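Local coordinates for uncharacterized protein (Enterococcus faecalis, PDB 3PM7), which is of unknown function but resembles the transcriptional coactivator PC4 and may bind nucleic acid, at the interface of chains A and B. Coordinates in Å, arbitrary orientation; residue numbers count along the deposited sequence, not the author numbering. Chains: chain A/B, Uncharacterized protein.

The interface of chains A and B. Residues chain A 55-57, 61; chain B 16-17, 25, 43.
B:Lys25 reaches from its strand to chain A, where the carboxylate of A:Glu61 and the backbone carbonyl of A:Thr56 receive its amine. Its CG lies anti to the backbone N (chi1 -164°), which points the chain toward A:Ile55 and A:Glu61. From CB the chain passes on one face of the carboxylate, with A:Glu61 OE2 3.7 Å from B:Lys25 CB. CG and CD run against A:Ile55, whose terminal methyl CD1 stands 3.7 Å from B:Lys25 CD; A:Leu57 CD2 touches that CD at a slant. CD also lies over this face near both oxygens; a bend at chi3 (-62°) brings CE and NZ round toward them, the side chains crossing almost at right angles. At the tip, NZ forms a salt bridge of 2.8 Å with A:Glu61 OE1, entering on the syn side slightly out of the carboxylate plane. NZ also donates to A:Thr56 O at 2.8 Å, almost in line with the carbonyl bond. The other oxygen, A:Glu61 OE2, accepts the hydroxyl B:Ser17 OG at 2.7 Å through its anti lone pair, so both oxygens are held and the group's rotation is restrained. A:Glu61 CB packs on B:Leu16 CB at 3.8 Å. B:Glu43 OE2 lies 4.3 Å from A:Glu61 OE2, a like charge that B:Lys25 may offset. Strand 54-57 and the start of helix 59-71 of chain A meet strands 7-18 and 24-32 of chain B, part of a two-fold symmetric interface, plausibly that of a PC4-like dimer.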
# COMPACT_ATOMS: atom_id res chain seq x y z
N ILE A 55 3.70 2.53 3.16
CA ILE A 55 3.38 1.50 4.14
C ILE A 55 4.08 0.19 3.75
O ILE A 55 4.23 -0.13 2.57
CB ILE A 55 1.84 1.31 4.21
CG1 ILE A 55 1.44 0.42 5.38
CG2 ILE A 55 1.29 0.73 2.90
CD1 ILE A 55 -0.05 0.44 5.65
N THR A 56 4.53 -0.56 4.73
CA THR A 56 5.13 -1.86 4.45
C THR A 56 4.08 -2.94 4.73
O THR A 56 3.23 -2.76 5.60
CB THR A 56 6.38 -2.07 5.32
OG1 THR A 56 7.22 -0.91 5.20
CG2 THR A 56 7.18 -3.28 4.86
N LEU A 57 4.08 -4.01 3.95
CA LEU A 57 3.17 -5.12 4.25
C LEU A 57 3.97 -6.35 4.68
O LEU A 57 4.78 -6.85 3.91
CB LEU A 57 2.33 -5.47 3.03
CG LEU A 57 1.39 -4.35 2.57
CD1 LEU A 57 0.74 -4.69 1.24
CD2 LEU A 57 0.35 -4.08 3.65
N GLU A 61 0.01 -9.84 5.78
CA GLU A 61 -0.85 -8.77 5.28
C GLU A 61 -0.93 -8.78 3.76
O GLU A 61 -1.99 -8.54 3.18
CB GLU A 61 -0.34 -7.41 5.77
CG GLU A 61 -0.25 -7.34 7.27
CD GLU A 61 0.41 -6.06 7.75
OE1 GLU A 61 1.31 -5.56 7.04
OE2 GLU A 61 0.02 -5.56 8.83
N LEU B 16 -6.23 -6.61 7.13
CA LEU B 16 -5.05 -7.38 6.73
C LEU B 16 -4.33 -7.98 7.93
O LEU B 16 -3.84 -9.10 7.86
CB LEU B 16 -4.08 -6.53 5.93
CG LEU B 16 -4.69 -5.60 4.89
CD1 LEU B 16 -3.56 -4.90 4.19
CD2 LEU B 16 -5.53 -6.38 3.91
N SER B 17 -4.27 -7.22 9.02
CA SER B 17 -3.53 -7.65 10.20
C SER B 17 -4.16 -7.13 11.48
O SER B 17 -5.04 -6.28 11.45
CB SER B 17 -2.07 -7.21 10.12
OG SER B 17 -1.90 -5.94 10.74
N LYS B 25 -4.50 -3.23 10.49
CA LYS B 25 -4.17 -2.68 9.19
C LYS B 25 -5.33 -3.03 8.28
O LYS B 25 -5.66 -4.21 8.12
CB LYS B 25 -2.86 -3.26 8.63
CG LYS B 25 -2.27 -2.46 7.47
CD LYS B 25 -0.83 -2.89 7.13
CE LYS B 25 0.15 -2.66 8.30
NZ LYS B 25 1.58 -2.89 7.88
N GLU B 43 -3.30 1.85 9.22
CA GLU B 43 -3.46 1.31 10.57
C GLU B 43 -4.52 2.07 11.34
O GLU B 43 -4.52 3.30 11.39
CB GLU B 43 -2.13 1.37 11.33
CG GLU B 43 -1.16 0.24 10.98
CD GLU B 43 -1.55 -1.09 11.61
OE1 GLU B 43 -2.37 -1.09 12.55
OE2 GLU B 43 -1.02 -2.13 11.17